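Diadenosine tetraphosphatase, putative (PDB 2QJC) probably hydrolyses phosphoester or phosphoanhydride bonds, such as those of diadenosine tetraphosphate, at a two-manganese centre of the calcineurin-like type. Local coordinates at residues A[24-29]-A[53-58]. Numbering follows the deposited sequence.
Sequences VGDIHG and VGDLVN. With MN (manganese (II) ion), chain B.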
ATOM      1  N   VAL A  24      -3.091  -1.152   6.273  1.00 21.38           N
ATOM      2  CA  VAL A  24      -4.183  -1.638   5.428  1.00 21.96           C
ATOM      3  C   VAL A  24      -3.874  -1.775   3.935  1.00 20.16           C
ATOM      4  O   VAL A  24      -3.103  -0.997   3.373  1.00 22.03           O
ATOM      5  CB  VAL A  24      -5.454  -0.753   5.636  1.00 22.76           C
ATOM      6  CG1 VAL A  24      -5.100   0.709   5.493  1.00 27.09           C
ATOM      7  CG2 VAL A  24      -6.552  -1.135   4.642  1.00 22.84           C
ATOM      8  N   GLY A  25      -4.471  -2.798   3.320  1.00 21.45           N
ATOM      9  CA  GLY A  25      -4.274  -3.080   1.905  1.00 21.03           C
ATOM     10  C   GLY A  25      -4.982  -2.119   0.966  1.00 23.28           C
ATOM     11  O   GLY A  25      -5.581  -1.135   1.410  1.00 22.65           O
ATOM     12  N   ASP A  26      -4.923  -2.411  -0.335  1.00 23.75           N
ATOM     13  CA  ASP A  26      -5.528  -1.549  -1.357  1.00 25.35           C
ATOM     14  C   ASP A  26      -6.986  -1.204  -1.047  1.00 24.31           C
ATOM     15  O   ASP A  26      -7.842  -2.086  -0.985  1.00 23.62           O
ATOM     16  CB  ASP A  26      -5.423  -2.214  -2.745  1.00 22.50           C
ATOM     17  CG  ASP A  26      -3.977  -2.437  -3.189  1.00 26.85           C
ATOM     18  OD1 ASP A  26      -3.162  -2.931  -2.372  1.00 25.61           O
ATOM     19  OD2 ASP A  26      -3.652  -2.134  -4.362  1.00 25.42           O
ATOM     20  N   ILE A  27      -7.259   0.086  -0.862  1.00 26.13           N
ATOM     21  CA  ILE A  27      -8.615   0.555  -0.555  1.00 29.15           C
ATOM     22  C   ILE A  27      -9.453   0.851  -1.815  1.00 29.16           C
ATOM     23  O   ILE A  27     -10.634   0.500  -1.885  1.00 29.05           O
ATOM     24  CB  ILE A  27      -8.564   1.810   0.349  1.00 29.33           C
ATOM     25  CG1 ILE A  27      -7.888   1.461   1.682  1.00 30.42           C
ATOM     26  CG2 ILE A  27      -9.971   2.299   0.629  1.00 31.43           C
ATOM     27  CD1 ILE A  27      -7.492   2.668   2.524  1.00 27.89           C
ATOM     28  N   HIS A  28      -8.842   1.494  -2.805  1.00 28.89           N
ATOM     29  CA  HIS A  28      -9.534   1.797  -4.055  1.00 32.10           C
ATOM     30  C   HIS A  28     -10.947   2.358  -3.866  1.00 31.27           C
ATOM     31  O   HIS A  28     -11.923   1.766  -4.328  1.00 32.94           O
ATOM     32  CB  HIS A  28      -9.599   0.535  -4.936  1.00 30.61           C
ATOM     33  CG  HIS A  28      -8.355   0.285  -5.733  1.00 30.49           C
ATOM     34  ND1 HIS A  28      -7.852   1.202  -6.632  1.00 29.58           N
ATOM     35  CD2 HIS A  28      -7.526  -0.786  -5.785  1.00 27.75           C
ATOM     36  CE1 HIS A  28      -6.768   0.707  -7.205  1.00 28.74           C
ATOM     37  NE2 HIS A  28      -6.549  -0.497  -6.709  1.00 29.63           N
ATOM     38  N   GLY A  29     -11.048   3.487  -3.177  1.00 31.42           N
ATOM     39  CA  GLY A  29     -12.337   4.120  -2.959  1.00 31.63           C
ATOM     40  C   GLY A  29     -13.414   3.358  -2.202  1.00 31.77           C
ATOM     41  O   GLY A  29     -14.571   3.779  -2.222  1.00 32.86           O
ATOM     42  N   VAL A  53      -1.219   1.151   2.220  1.00 24.03           N
ATOM     43  CA  VAL A  53      -0.209   0.702   1.263  1.00 21.24           C
ATOM     44  C   VAL A  53      -0.354   1.434  -0.082  1.00 22.16           C
ATOM     45  O   VAL A  53       0.375   1.162  -1.039  1.00 20.34           O
ATOM     46  CB  VAL A  53      -0.289  -0.829   1.010  1.00 20.96           C
ATOM     47  CG1 VAL A  53      -0.095  -1.593   2.330  1.00 22.18           C
ATOM     48  CG2 VAL A  53      -1.615  -1.190   0.336  1.00 18.90           C
ATOM     49  N   GLY A  54      -1.297   2.368  -0.152  1.00 22.77           N
ATOM     50  CA  GLY A  54      -1.483   3.106  -1.386  1.00 21.99           C
ATOM     51  C   GLY A  54      -2.634   2.584  -2.219  1.00 22.94           C
ATOM     52  O   GLY A  54      -3.252   1.580  -1.865  1.00 22.21           O
ATOM     53  N   ASP A  55      -2.902   3.251  -3.339  1.00 23.03           N
ATOM     54  CA  ASP A  55      -4.006   2.878  -4.216  1.00 24.01           C
ATOM     55  C   ASP A  55      -5.278   3.188  -3.443  1.00 24.27           C
ATOM     56  O   ASP A  55      -6.135   2.330  -3.223  1.00 26.42           O
ATOM     57  CB  ASP A  55      -3.933   1.389  -4.594  1.00 20.26           C
ATOM     58  CG  ASP A  55      -3.309   1.162  -5.965  1.00 21.41           C
ATOM     59  OD1 ASP A  55      -2.626   2.077  -6.474  1.00 20.59           O
ATOM     60  OD2 ASP A  55      -3.499   0.063  -6.534  1.00 16.48           O
ATOM     61  N   LEU A  56      -5.373   4.445  -3.024  1.00 26.13           N
ATOM     62  CA  LEU A  56      -6.508   4.944  -2.265  1.00 27.58           C
ATOM     63  C   LEU A  56      -7.703   5.248  -3.163  1.00 28.23           C
ATOM     64  O   LEU A  56      -8.855   5.239  -2.713  1.00 27.92           O
ATOM     65  CB  LEU A  56      -6.102   6.226  -1.541  1.00 27.72           C
ATOM     66  CG  LEU A  56      -4.735   6.193  -0.861  1.00 26.01           C
ATOM     67  CD1 LEU A  56      -4.475   7.529  -0.181  1.00 25.81           C
ATOM     68  CD2 LEU A  56      -4.695   5.041   0.145  1.00 24.99           C
ATOM     69  N   VAL A  57      -7.420   5.499  -4.437  1.00 27.48           N
ATOM     70  CA  VAL A  57      -8.455   5.864  -5.398  1.00 30.24           C
ATOM     71  C   VAL A  57      -8.700   4.894  -6.557  1.00 30.68           C
ATOM     72  O   VAL A  57      -8.066   3.836  -6.672  1.00 29.79           O
ATOM     73  CB  VAL A  57      -8.134   7.243  -6.008  1.00 30.75           C
ATOM     74  CG1 VAL A  57      -7.727   8.217  -4.902  1.00 30.95           C
ATOM     75  CG2 VAL A  57      -7.008   7.108  -7.028  1.00 32.36           C
ATOM     76  N   ASN A  58      -9.641   5.290  -7.413  1.00 31.44           N
ATOM     77  CA  ASN A  58     -10.023   4.542  -8.606  1.00 31.92           C
ATOM     78  C   ASN A  58     -10.753   3.231  -8.315  1.00 32.44           C
ATOM     79  O   ASN A  58     -10.530   2.590  -7.283  1.00 29.74           O
ATOM     80  CB  ASN A  58      -8.781   4.283  -9.469  1.00 33.18           C
ATOM     81  CG  ASN A  58      -9.121   4.029 -10.931  1.00 36.50           C
ATOM     82  OD1 ASN A  58     -10.111   4.546 -11.451  1.00 36.98           O
ATOM     83  ND2 ASN A  58      -8.285   3.251 -11.604  1.00 34.62           N
TER
HETATM   84 MN    MN B 400      -4.469  -1.795  -6.411  1.00 31.95          MN
HETATM   85  O   HOH W   1      -4.696   1.481   0.509  1.00 27.17           O
HETATM   86  O   HOH W   2      -5.485  -3.794  -6.352  1.00 23.50           O
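The imidazole of His-28 carries Asp-55 over one face, with CB of Asp-55 4.1 Å from the ring centroid in a CH-pi contact and the backbone O of Asp-55 over the rim of the same face. At the ring's edge lie the carbonyl O of Val-57 and a manganese-bound water, while His-82 packs edge-to-face with it from outside the two segments. ND1 donates to Val-57 O at 2.6 Å, the acceptor lying 20° out of the ring plane, and more weakly to Asn-58 O. With ND1 thus used and CG anti to the carbonyl carbon (chi1 -83°), NE2 is turned to the manganese ion, 2.5 Å away.

OD2 of Asp-26 and OD2 of Asp-55 bind the same ion, at 2.2 and 2.1 Å; the two carboxylates run side by side with their planes perpendicular, and the cation probably offsets their repulsion. Their OD1 atoms accept backbone N-H groups of His-204 and His-82, respectively, which helps fix the carboxylate rotation. The backbones of 24-29 and 53-58 run nearly parallel. His-28 N donates to Asp-55 O and Gly-29 N to Leu-56 O (2.8 Å), while Val-53 N donates to Val-24 O where the two segments begin; a water donates to both Gly-25 O and Gly-54 O. CG2 of Val-53 presses against Gly-25 C at 3.5 Å.

Asp-55 also reaches the second manganese, which Asn-81, His-141 and His-204 also bind. Following parallel strands 21-24 and 49-52, the GDIHG and GDLVN loops are the signature metal-binding motifs of the calcineurin-like phosphoesterase fold, with Asp-55 as the bridging ligand.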